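Local coordinates for rhamnosidase B (PDB 2OKX), which hydrolyses terminal alpha-L-rhamnose residues from alpha-L-rhamnosides, as a glycoside hydrolase of family 78, at residues A[223-228]-A[244-249]; A[271-276]-A[290-295]; A[365-370]-A[375-380]. All coordinates share one frame; numbering follows the deposited sequence.

Contact 1: residues A[223-228]-A[244-249]; sequences LDLRNQ and GYVATI
Within the two segments no flat group takes part in the touch of Leu225 CD2 on Val246 CG2; methyl meets methyl. The flat group that matters nearby is the carboxylate of Asp224, which caps the helix and takes no part in the contact. Asn227 N comes to Asp224 OD2 from above the carboxylate plane, 58° out of it, yet the N-H points almost straight at the oxygen, 173° over 3.2 Å. This is an N-cap bond on helix 225-229, and Arg20 forms a salt bridge with the other oxygen, OD1. Across the contact, CD2 of Leu225 reaches CG2 of Val246 at 3.8 Å, the two side chains crossing at about a right angle. With CG2 beside its backbone N and anti to the carbonyl carbon, Val246 presents this methyl to both leucines. Here the two layers of a beta sandwich in the rhamnosidase D2 domain come together: strand 219-223 and the helix after it belong to one side, strand 240-252 to the other. Leu223, the last residue of its strand, adds a looser touch, its CD1 lying 4.4 Å from the same Val246 CG2. All three side chains are buried, and no hydrogen bond crosses between the segments. Ile305 packs against Val246 from the neighbouring strand 297-309, while Tyr242 lies against Leu225.

Contact 2: residues A[271-276]-A[290-295]; sequences VWVDGV and YSLNLA
Aromatic contact comes first: Val271 and Tyr290 approach from opposite directions, and the valine lies over one face of the phenol ring. Its CB stands 4.3 Å from the ring centroid of Tyr290, 22° off the normal, a CH-pi contact displaced toward the rim on the hydroxyl side. Val271 CG2 bears on the same rim, 3.7 Å from Tyr290 CE1. It gets there by standing beside its own backbone N, with CG1 taking the place anti to that nitrogen (chi1 175°). The purely aliphatic contacts follow one step along: Val273 CG2 meets Leu292 CD1 at 3.9 Å, the two side chains meeting at a slant, and Val273 CG1 reaches Leu294 CD2 at 4.3 Å. Strands 271-273 and 290-294 run in nearly the same direction, 7° apart, with their axes 10.4 Å from each other. They are facing strands from the two opposed sheets of a beta sandwich, joined through side chains that meet in the layer between the sheets and not through backbone bonds. The polar links lie at the end where Tyr290 stands. A water accepts from Val271 N at 2.9 Å and is hydrogen-bonded to Tyr290 OH at 2.7 Å, and the same hydroxyl also bonds Arg288 NH1. Backbone bonds shape the other end, where Val273 and Val276 exchange two of them across a type I' turn. Asp274 and Gly275 fill its corners with positive phi, and strand 271-273 folds back there as a tight hairpin onto strand 276-277.

Contact 3: residues A[365-370]-A[375-380]; sequences RALPEA and AALEAF
From Phe380 CB outward, almost every step of the ring meets Leu367 or Ala370. CB lies 4.2 Å from Leu367 CD1, and that methyl then sits over one ring face, 3.3 Å from Phe380 CD2. At 3.6 Å from the ring centroid of Phe380 and 24° off the normal, it makes a close CH-pi contact. With CG anti to the backbone N (chi1 -175°) and chi2 at 42°, Leu367 brings CD1 over the ring. Farther out, Phe380 CZ ends 3.9 Å from Ala370 CB, which stands at the ring edge, near its plane. Leu367 CD1 also touches Leu377 CD1, 3.6 Å away. Replacing Phe380 with an alanine would probably leave Leu367 CD1 and Ala370 CB without the ring they pack on, opening a gap between helix and loop. In residues 375-380, Phe380 N bonds Leu377 O at 2.7 Å, an i to i-3 bond of the 3-10 kind. Leu367 and Leu377 both rest on Ile340 of strand 338-340; the helix, kinked at 368-369, and the helical turn after it form a short connection packed on the outer face of a beta sandwich.

Overall arrangement
Followed from the N terminus, the three contacts come in series, none nested in or crossing another, all within the D2 domain. Contact 1 closes a loop of 15 intervening residues between 223-228 and 244-249; contact 2 closes over the 13 residues between 271-276 and 290-295, the latter on edge strand 288-294; contact 3 closes a four-residue loop behind helix 362-370. Contacts 1 and 2 both join the two sheets, with centres about 18 Å apart. Contact 3 lies outside them: Tyr245 CE1, on the strand of contact 1, packs 4.0 Å from Leu367 CD2, and Trp272 NE1 of contact 2 makes a probable hydrogen bond to Glu369 OE1. The helix thus ties onto both strands.

Contact 1: residues A[223-228]-A[244-249]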
ATOM      1  N   LEU A 223       0.367  20.609   5.416  1.00 23.46           N
ATOM      2  CA  LEU A 223       1.547  21.164   4.763  1.00 23.96           C
ATOM      3  C   LEU A 223       2.473  20.099   4.203  1.00 23.38           C
ATOM      4  O   LEU A 223       2.746  19.100   4.863  1.00 23.14           O
ATOM      5  CB  LEU A 223       2.355  22.011   5.754  1.00 23.98           C
ATOM      6  CG  LEU A 223       1.728  22.521   7.055  1.00 26.56           C
ATOM      7  CD1 LEU A 223       2.790  23.291   7.838  1.00 24.55           C
ATOM      8  CD2 LEU A 223       0.533  23.403   6.770  1.00 25.45           C
ATOM      9  N   ASP A 224       2.959  20.313   2.985  1.00 23.15           N
ATOM     10  CA  ASP A 224       3.899  19.378   2.389  1.00 24.22           C
ATOM     11  C   ASP A 224       5.277  19.991   2.633  1.00 24.51           C
ATOM     12  O   ASP A 224       5.845  20.666   1.770  1.00 24.69           O
ATOM     13  CB  ASP A 224       3.634  19.218   0.894  1.00 24.44           C
ATOM     14  CG  ASP A 224       4.442  18.091   0.281  1.00 24.47           C
ATOM     15  OD1 ASP A 224       4.042  17.587  -0.790  1.00 26.18           O
ATOM     16  OD2 ASP A 224       5.479  17.713   0.864  1.00 23.53           O
ATOM     17  N   LEU A 225       5.789  19.768   3.838  1.00 23.62           N
ATOM     18  CA  LEU A 225       7.084  20.296   4.241  1.00 23.95           C
ATOM     19  C   LEU A 225       8.238  19.716   3.435  1.00 24.39           C
ATOM     20  O   LEU A 225       9.247  20.385   3.223  1.00 23.34           O
ATOM     21  CB  LEU A 225       7.302  20.039   5.734  1.00 23.45           C
ATOM     22  CG  LEU A 225       6.345  20.774   6.675  1.00 24.45           C
ATOM     23  CD1 LEU A 225       6.604  20.356   8.118  1.00 23.10           C
ATOM     24  CD2 LEU A 225       6.523  22.278   6.511  1.00 27.14           C
ATOM     25  N   ARG A 226       8.090  18.474   2.982  1.00 23.49           N
ATOM     26  CA  ARG A 226       9.133  17.822   2.195  1.00 23.65           C
ATOM     27  C   ARG A 226       9.413  18.603   0.909  1.00 24.59           C
ATOM     28  O   ARG A 226      10.557  18.957   0.624  1.00 24.71           O
ATOM     29  CB  ARG A 226       8.713  16.386   1.852  1.00 22.94           C
ATOM     30  CG  ARG A 226       9.639  15.648   0.880  1.00 23.25           C
ATOM     31  CD  ARG A 226       8.994  14.337   0.441  1.00 22.69           C
ATOM     32  NE  ARG A 226       9.664  13.704  -0.693  1.00 21.55           N
ATOM     33  CZ  ARG A 226      10.748  12.940  -0.602  1.00 21.13           C
ATOM     34  NH1 ARG A 226      11.281  12.411  -1.699  1.00 21.29           N
ATOM     35  NH2 ARG A 226      11.298  12.698   0.578  1.00 21.16           N
ATOM     36  N   ASN A 227       8.365  18.875   0.136  1.00 23.59           N
ATOM     37  CA  ASN A 227       8.530  19.602  -1.115  1.00 24.53           C
ATOM     38  C   ASN A 227       8.787  21.099  -0.892  1.00 24.65           C
ATOM     39  O   ASN A 227       9.355  21.769  -1.755  1.00 25.87           O
ATOM     40  CB  ASN A 227       7.304  19.400  -2.022  1.00 24.27           C
ATOM     41  CG  ASN A 227       7.167  17.962  -2.527  1.00 25.74           C
ATOM     42  OD1 ASN A 227       8.082  17.142  -2.390  1.00 25.49           O
ATOM     43  ND2 ASN A 227       6.023  17.659  -3.130  1.00 22.85           N
ATOM     44  N   GLN A 228       8.382  21.618   0.264  1.00 24.97           N
ATOM     45  CA  GLN A 228       8.592  23.030   0.575  1.00 26.38           C
ATOM     46  C   GLN A 228      10.042  23.308   0.986  1.00 28.43           C
ATOM     47  O   GLN A 228      10.633  24.303   0.557  1.00 28.17           O
ATOM     48  CB  GLN A 228       7.642  23.476   1.694  1.00 25.34           C
ATOM     49  CG  GLN A 228       8.038  24.781   2.403  1.00 27.53           C
ATOM     50  CD  GLN A 228       7.940  26.017   1.515  1.00 27.84           C
ATOM     51  OE1 GLN A 228       8.373  27.109   1.902  1.00 28.68           O
ATOM     52  NE2 GLN A 228       7.369  25.854   0.328  1.00 25.92           N
ATOM     53  N   GLY A 244      15.184  23.303   9.775  1.00 24.71           N
ATOM     54  CA  GLY A 244      14.512  24.585   9.703  1.00 25.19           C
ATOM     55  C   GLY A 244      13.277  24.656  10.575  1.00 25.71           C
ATOM     56  O   GLY A 244      13.028  23.767  11.394  1.00 26.32           O
ATOM     57  N   TYR A 245      12.499  25.719  10.397  1.00 24.83           N
ATOM     58  CA  TYR A 245      11.285  25.914  11.183  1.00 25.25           C
ATOM     59  C   TYR A 245      10.108  26.346  10.328  1.00 24.44           C
ATOM     60  O   TYR A 245      10.257  26.705   9.161  1.00 25.62           O
ATOM     61  CB  TYR A 245      11.464  27.022  12.228  1.00 25.99           C
ATOM     62  CG  TYR A 245      12.658  26.913  13.137  1.00 24.83           C
ATOM     63  CD1 TYR A 245      13.927  27.298  12.707  1.00 25.64           C
ATOM     64  CD2 TYR A 245      12.512  26.454  14.443  1.00 25.54           C
ATOM     65  CE1 TYR A 245      15.025  27.230  13.565  1.00 25.46           C
ATOM     66  CE2 TYR A 245      13.599  26.381  15.306  1.00 26.16           C
ATOM     67  CZ  TYR A 245      14.849  26.769  14.861  1.00 25.68           C
ATOM     68  OH  TYR A 245      15.920  26.683  15.718  1.00 25.42           O
ATOM     69  N   VAL A 246       8.931  26.300  10.935  1.00 25.75           N
ATOM     70  CA  VAL A 246       7.718  26.787  10.302  1.00 26.04           C
ATOM     71  C   VAL A 246       7.438  27.994  11.181  1.00 25.57           C
ATOM     72  O   VAL A 246       7.535  27.897  12.405  1.00 23.33           O
ATOM     73  CB  VAL A 246       6.537  25.806  10.422  1.00 27.75           C
ATOM     74  CG1 VAL A 246       5.225  26.547  10.159  1.00 28.19           C
ATOM     75  CG2 VAL A 246       6.699  24.679   9.416  1.00 27.05           C
ATOM     76  N   ALA A 247       7.100  29.126  10.578  1.00 26.07           N
ATOM     77  CA  ALA A 247       6.840  30.316  11.375  1.00 26.04           C
ATOM     78  C   ALA A 247       5.604  31.080  10.932  1.00 25.95           C
ATOM     79  O   ALA A 247       5.300  31.164   9.741  1.00 25.90           O
ATOM     80  CB  ALA A 247       8.055  31.235  11.343  1.00 26.08           C
ATOM     81  N   THR A 248       4.900  31.637  11.910  1.00 26.46           N
ATOM     82  CA  THR A 248       3.706  32.418  11.647  1.00 28.43           C
ATOM     83  C   THR A 248       3.482  33.391  12.796  1.00 28.68           C
ATOM     84  O   THR A 248       3.899  33.142  13.933  1.00 27.63           O
ATOM     85  CB  THR A 248       2.451  31.523  11.519  1.00 28.31           C
ATOM     86  OG1 THR A 248       1.359  32.299  11.007  1.00 29.25           O
ATOM     87  CG2 THR A 248       2.061  30.954  12.879  1.00 27.36           C
ATOM     88  N   ILE A 249       2.826  34.504  12.490  1.00 30.08           N
ATOM     89  CA  ILE A 249       2.522  35.504  13.502  1.00 31.34           C
ATOM     90  C   ILE A 249       1.078  35.310  13.941  1.00 30.52           C
ATOM     91  O   ILE A 249       0.157  35.419  13.133  1.00 31.07           O
ATOM     92  CB  ILE A 249       2.680  36.938  12.956  1.00 33.15           C
ATOM     93  CG1 ILE A 249       4.111  37.157  12.463  1.00 34.64           C
ATOM     94  CG2 ILE A 249       2.337  37.946  14.043  1.00 33.52           C
ATOM     95  CD1 ILE A 249       5.152  37.030  13.553  1.00 37.54           C
TER

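Contact 2: residues A[271-276]-A[290-295]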
ATOM      1  N   VAL A 271       8.518  23.573  20.102  1.00 25.39           N
ATOM      2  CA  VAL A 271       7.743  24.732  19.691  1.00 24.41           C
ATOM      3  C   VAL A 271       8.117  25.933  20.558  1.00 26.21           C
ATOM      4  O   VAL A 271       8.219  25.821  21.784  1.00 26.28           O
ATOM      5  CB  VAL A 271       6.226  24.467  19.845  1.00 24.15           C
ATOM      6  CG1 VAL A 271       5.436  25.732  19.524  1.00 24.97           C
ATOM      7  CG2 VAL A 271       5.794  23.324  18.925  1.00 21.35           C
ATOM      8  N   TRP A 272       8.323  27.073  19.909  1.00 25.62           N
ATOM      9  CA  TRP A 272       8.673  28.310  20.595  1.00 27.00           C
ATOM     10  C   TRP A 272       7.599  29.367  20.344  1.00 27.06           C
ATOM     11  O   TRP A 272       7.070  29.481  19.236  1.00 26.36           O
ATOM     12  CB  TRP A 272      10.021  28.837  20.086  1.00 27.50           C
ATOM     13  CG  TRP A 272      11.228  28.134  20.647  1.00 30.74           C
ATOM     14  CD1 TRP A 272      12.032  28.570  21.662  1.00 30.23           C
ATOM     15  CD2 TRP A 272      11.767  26.874  20.223  1.00 32.05           C
ATOM     16  NE1 TRP A 272      13.038  27.662  21.895  1.00 32.04           N
ATOM     17  CE2 TRP A 272      12.900  26.612  21.027  1.00 32.78           C
ATOM     18  CE3 TRP A 272      11.404  25.941  19.242  1.00 31.96           C
ATOM     19  CZ2 TRP A 272      13.674  25.454  20.881  1.00 33.17           C
ATOM     20  CZ3 TRP A 272      12.173  24.789  19.096  1.00 33.58           C
ATOM     21  CH2 TRP A 272      13.296  24.557  19.914  1.00 33.55           C
ATOM     22  N   VAL A 273       7.281  30.135  21.381  1.00 26.93           N
ATOM     23  CA  VAL A 273       6.295  31.207  21.283  1.00 28.48           C
ATOM     24  C   VAL A 273       6.932  32.447  21.905  1.00 29.33           C
ATOM     25  O   VAL A 273       7.283  32.445  23.086  1.00 27.02           O
ATOM     26  CB  VAL A 273       4.997  30.857  22.042  1.00 28.23           C
ATOM     27  CG1 VAL A 273       4.040  32.041  22.018  1.00 30.62           C
ATOM     28  CG2 VAL A 273       4.337  29.640  21.400  1.00 28.54           C
ATOM     29  N   ASP A 274       7.085  33.497  21.103  1.00 29.41           N
ATOM     30  CA  ASP A 274       7.704  34.729  21.577  1.00 31.50           C
ATOM     31  C   ASP A 274       9.119  34.429  22.076  1.00 32.82           C
ATOM     32  O   ASP A 274       9.580  35.012  23.053  1.00 33.84           O
ATOM     33  CB  ASP A 274       6.878  35.351  22.712  1.00 30.79           C
ATOM     34  CG  ASP A 274       5.475  35.735  22.275  1.00 30.17           C
ATOM     35  OD1 ASP A 274       5.319  36.240  21.144  1.00 32.95           O
ATOM     36  OD2 ASP A 274       4.529  35.546  23.065  1.00 30.74           O
ATOM     37  N   GLY A 275       9.793  33.500  21.404  1.00 33.12           N
ATOM     38  CA  GLY A 275      11.149  33.144  21.780  1.00 32.27           C
ATOM     39  C   GLY A 275      11.285  32.236  22.989  1.00 32.66           C
ATOM     40  O   GLY A 275      12.401  31.913  23.398  1.00 33.32           O
ATOM     41  N   VAL A 276      10.164  31.819  23.569  1.00 32.12           N
ATOM     42  CA  VAL A 276      10.204  30.945  24.736  1.00 30.94           C
ATOM     43  C   VAL A 276       9.795  29.516  24.379  1.00 30.97           C
ATOM     44  O   VAL A 276       8.745  29.289  23.775  1.00 30.21           O
ATOM     45  CB  VAL A 276       9.272  31.455  25.856  1.00 31.61           C
ATOM     46  CG1 VAL A 276       9.362  30.534  27.065  1.00 31.32           C
ATOM     47  CG2 VAL A 276       9.653  32.878  26.245  1.00 33.40           C
ATOM     48  N   TYR A 290      -0.532  22.034  22.700  1.00 25.43           N
ATOM     49  CA  TYR A 290       0.058  22.994  23.625  1.00 26.77           C
ATOM     50  C   TYR A 290      -1.003  24.003  24.034  1.00 27.39           C
ATOM     51  O   TYR A 290      -1.805  24.439  23.206  1.00 26.97           O
ATOM     52  CB  TYR A 290       1.217  23.759  22.977  1.00 25.80           C
ATOM     53  CG  TYR A 290       2.446  22.942  22.661  1.00 25.31           C
ATOM     54  CD1 TYR A 290       2.495  22.112  21.540  1.00 26.25           C
ATOM     55  CD2 TYR A 290       3.582  23.032  23.464  1.00 26.29           C
ATOM     56  CE1 TYR A 290       3.656  21.396  21.225  1.00 26.80           C
ATOM     57  CE2 TYR A 290       4.739  22.324  23.161  1.00 26.02           C
ATOM     58  CZ  TYR A 290       4.774  21.510  22.043  1.00 26.11           C
ATOM     59  OH  TYR A 290       5.933  20.826  21.749  1.00 25.40           O
ATOM     60  N   SER A 291      -0.999  24.370  25.310  1.00 29.26           N
ATOM     61  CA  SER A 291      -1.941  25.350  25.830  1.00 30.09           C
ATOM     62  C   SER A 291      -1.172  26.653  26.008  1.00 30.49           C
ATOM     63  O   SER A 291      -0.125  26.675  26.656  1.00 30.49           O
ATOM     64  CB  SER A 291      -2.505  24.888  27.177  1.00 31.42           C
ATOM     65  OG  SER A 291      -3.505  25.782  27.638  1.00 32.18           O
ATOM     66  N   LEU A 292      -1.680  27.733  25.426  1.00 30.82           N
ATOM     67  CA  LEU A 292      -1.011  29.026  25.527  1.00 32.01           C
ATOM     68  C   LEU A 292      -1.923  30.064  26.167  1.00 33.48           C
ATOM     69  O   LEU A 292      -3.004  30.345  25.657  1.00 34.10           O
ATOM     70  CB  LEU A 292      -0.592  29.519  24.138  1.00 29.09           C
ATOM     71  CG  LEU A 292       0.144  28.541  23.218  1.00 28.82           C
ATOM     72  CD1 LEU A 292       0.448  29.223  21.895  1.00 26.91           C
ATOM     73  CD2 LEU A 292       1.424  28.062  23.880  1.00 29.59           C
ATOM     74  N   ASN A 293      -1.482  30.626  27.285  1.00 35.66           N
ATOM     75  CA  ASN A 293      -2.246  31.653  27.984  1.00 37.94           C
ATOM     76  C   ASN A 293      -1.634  32.979  27.546  1.00 37.58           C
ATOM     77  O   ASN A 293      -0.714  33.491  28.181  1.00 37.66           O
ATOM     78  CB  ASN A 293      -2.112  31.462  29.496  1.00 40.37           C
ATOM     79  CG  ASN A 293      -3.004  32.397  30.283  1.00 44.63           C
ATOM     80  OD1 ASN A 293      -4.186  32.562  29.969  1.00 46.70           O
ATOM     81  ND2 ASN A 293      -2.446  33.009  31.322  1.00 45.74           N
ATOM     82  N   LEU A 294      -2.151  33.521  26.449  1.00 36.91           N
ATOM     83  CA  LEU A 294      -1.631  34.755  25.878  1.00 38.06           C
ATOM     84  C   LEU A 294      -2.432  36.013  26.190  1.00 39.84           C
ATOM     85  O   LEU A 294      -3.580  35.951  26.632  1.00 40.64           O
ATOM     86  CB  LEU A 294      -1.531  34.604  24.359  1.00 36.30           C
ATOM     87  CG  LEU A 294      -0.843  33.339  23.840  1.00 34.59           C
ATOM     88  CD1 LEU A 294      -0.954  33.283  22.326  1.00 34.93           C
ATOM     89  CD2 LEU A 294       0.612  33.326  24.275  1.00 33.38           C
ATOM     90  N   ALA A 295      -1.798  37.156  25.950  1.00 39.79           N
ATOM     91  CA  ALA A 295      -2.421  38.454  26.148  1.00 39.86           C
ATOM     92  C   ALA A 295      -2.675  38.972  24.741  1.00 40.47           C
ATOM     93  O   ALA A 295      -2.070  38.484  23.785  1.00 39.34           O
ATOM     94  CB  ALA A 295      -1.479  39.387  26.891  1.00 40.77           C
TER
HETATM   95  O   HOH W   1       8.130  22.071  22.604  1.00 25.57           O

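Contact 3: residues A[365-370]-A[375-380]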
ATOM      1  N   ARG A 365      20.652  27.264  15.445  1.00 32.56           N
ATOM      2  CA  ARG A 365      20.791  27.128  16.895  1.00 34.58           C
ATOM      3  C   ARG A 365      20.449  28.372  17.711  1.00 34.37           C
ATOM      4  O   ARG A 365      19.951  28.269  18.830  1.00 35.84           O
ATOM      5  CB  ARG A 365      22.216  26.687  17.241  1.00 36.22           C
ATOM      6  CG  ARG A 365      22.555  25.271  16.810  1.00 39.02           C
ATOM      7  CD  ARG A 365      21.743  24.248  17.585  1.00 40.70           C
ATOM      8  NE  ARG A 365      22.061  22.882  17.176  1.00 44.62           N
ATOM      9  CZ  ARG A 365      21.553  21.792  17.742  1.00 44.87           C
ATOM     10  NH1 ARG A 365      20.699  21.903  18.751  1.00 45.92           N
ATOM     11  NH2 ARG A 365      21.904  20.589  17.305  1.00 45.57           N
ATOM     12  N   ALA A 366      20.722  29.547  17.158  1.00 35.65           N
ATOM     13  CA  ALA A 366      20.454  30.792  17.872  1.00 36.56           C
ATOM     14  C   ALA A 366      19.055  31.343  17.629  1.00 36.82           C
ATOM     15  O   ALA A 366      18.405  31.838  18.547  1.00 35.85           O
ATOM     16  CB  ALA A 366      21.490  31.841  17.479  1.00 36.46           C
ATOM     17  N   LEU A 367      18.603  31.238  16.384  1.00 38.56           N
ATOM     18  CA  LEU A 367      17.309  31.755  15.954  1.00 40.73           C
ATOM     19  C   LEU A 367      16.133  31.735  16.926  1.00 41.80           C
ATOM     20  O   LEU A 367      15.552  32.784  17.220  1.00 43.40           O
ATOM     21  CB  LEU A 367      16.893  31.079  14.646  1.00 40.97           C
ATOM     22  CG  LEU A 367      15.611  31.581  13.982  1.00 41.82           C
ATOM     23  CD1 LEU A 367      15.530  33.093  14.039  1.00 42.40           C
ATOM     24  CD2 LEU A 367      15.587  31.098  12.544  1.00 42.91           C
ATOM     25  N   PRO A 368      15.760  30.554  17.444  1.00 41.50           N
ATOM     26  CA  PRO A 368      14.626  30.508  18.373  1.00 40.72           C
ATOM     27  C   PRO A 368      14.615  31.629  19.409  1.00 40.83           C
ATOM     28  O   PRO A 368      13.721  32.476  19.414  1.00 40.99           O
ATOM     29  CB  PRO A 368      14.764  29.130  19.010  1.00 40.82           C
ATOM     30  CG  PRO A 368      15.340  28.323  17.907  1.00 42.45           C
ATOM     31  CD  PRO A 368      16.418  29.240  17.367  1.00 41.15           C
ATOM     32  N   GLU A 369      15.616  31.633  20.279  1.00 40.25           N
ATOM     33  CA  GLU A 369      15.708  32.637  21.328  1.00 40.96           C
ATOM     34  C   GLU A 369      16.188  34.007  20.840  1.00 40.02           C
ATOM     35  O   GLU A 369      15.914  35.024  21.471  1.00 40.91           O
ATOM     36  CB  GLU A 369      16.625  32.134  22.447  1.00 42.27           C
ATOM     37  CG  GLU A 369      16.037  30.999  23.294  1.00 45.71           C
ATOM     38  CD  GLU A 369      15.987  29.653  22.573  1.00 48.17           C
ATOM     39  OE1 GLU A 369      15.440  28.688  23.154  1.00 47.83           O
ATOM     40  OE2 GLU A 369      16.498  29.552  21.436  1.00 49.02           O
ATOM     41  N   ALA A 370      16.889  34.032  19.711  1.00 39.76           N
ATOM     42  CA  ALA A 370      17.416  35.277  19.160  1.00 39.36           C
ATOM     43  C   ALA A 370      16.379  36.125  18.423  1.00 40.18           C
ATOM     44  O   ALA A 370      16.650  37.276  18.075  1.00 39.87           O
ATOM     45  CB  ALA A 370      18.586  34.974  18.235  1.00 39.06           C
ATOM     46  N   ALA A 375      10.011  41.400  14.481  1.00 38.60           N
ATOM     47  CA  ALA A 375      10.971  42.455  14.179  1.00 39.63           C
ATOM     48  C   ALA A 375      12.383  41.896  14.265  1.00 38.92           C
ATOM     49  O   ALA A 375      13.174  42.037  13.332  1.00 39.00           O
ATOM     50  CB  ALA A 375      10.804  43.614  15.159  1.00 40.08           C
ATOM     51  N   ALA A 376      12.684  41.257  15.391  1.00 39.11           N
ATOM     52  CA  ALA A 376      13.996  40.663  15.622  1.00 39.81           C
ATOM     53  C   ALA A 376      14.311  39.610  14.568  1.00 40.95           C
ATOM     54  O   ALA A 376      15.476  39.322  14.289  1.00 41.05           O
ATOM     55  CB  ALA A 376      14.044  40.037  17.011  1.00 39.45           C
ATOM     56  N   LEU A 377      13.263  39.040  13.983  1.00 42.14           N
ATOM     57  CA  LEU A 377      13.420  38.008  12.966  1.00 41.54           C
ATOM     58  C   LEU A 377      14.046  38.587  11.699  1.00 42.23           C
ATOM     59  O   LEU A 377      14.630  37.857  10.897  1.00 41.97           O
ATOM     60  CB  LEU A 377      12.056  37.385  12.645  1.00 41.50           C
ATOM     61  CG  LEU A 377      12.061  36.064  11.874  1.00 40.33           C
ATOM     62  CD1 LEU A 377      12.798  35.007  12.682  1.00 39.69           C
ATOM     63  CD2 LEU A 377      10.629  35.625  11.605  1.00 40.30           C
ATOM     64  N   GLU A 378      13.929  39.902  11.529  1.00 43.33           N
ATOM     65  CA  GLU A 378      14.488  40.583  10.361  1.00 43.38           C
ATOM     66  C   GLU A 378      15.971  40.285  10.177  1.00 41.36           C
ATOM     67  O   GLU A 378      16.472  40.270   9.053  1.00 40.61           O
ATOM     68  CB  GLU A 378      14.291  42.096  10.482  1.00 46.84           C
ATOM     69  CG  GLU A 378      12.848  42.549  10.366  1.00 51.87           C
ATOM     70  CD  GLU A 378      12.234  42.187   9.026  1.00 54.76           C
ATOM     71  OE1 GLU A 378      12.788  42.604   7.985  1.00 56.10           O
ATOM     72  OE2 GLU A 378      11.199  41.487   9.016  1.00 57.03           O
ATOM     73  N   ALA A 379      16.666  40.048  11.284  1.00 40.06           N
ATOM     74  CA  ALA A 379      18.093  39.750  11.245  1.00 39.80           C
ATOM     75  C   ALA A 379      18.362  38.402  10.575  1.00 39.75           C
ATOM     76  O   ALA A 379      19.501  38.078  10.240  1.00 38.32           O
ATOM     77  CB  ALA A 379      18.657  39.749  12.658  1.00 40.09           C
ATOM     78  N   PHE A 380      17.302  37.624  10.385  1.00 39.83           N
ATOM     79  CA  PHE A 380      17.401  36.309   9.760  1.00 39.75           C
ATOM     80  C   PHE A 380      16.591  36.286   8.467  1.00 39.90           C
ATOM     81  O   PHE A 380      16.343  35.227   7.894  1.00 39.47           O
ATOM     82  CB  PHE A 380      16.869  35.245  10.719  1.00 39.10           C
ATOM     83  CG  PHE A 380      17.671  35.109  11.985  1.00 39.09           C
ATOM     84  CD1 PHE A 380      18.850  34.370  12.003  1.00 39.53           C
ATOM     85  CD2 PHE A 380      17.248  35.722  13.160  1.00 38.10           C
ATOM     86  CE1 PHE A 380      19.595  34.240  13.175  1.00 39.42           C
ATOM     87  CE2 PHE A 380      17.987  35.598  14.337  1.00 39.09           C
ATOM     88  CZ  PHE A 380      19.162  34.855  14.343  1.00 37.75           C
TER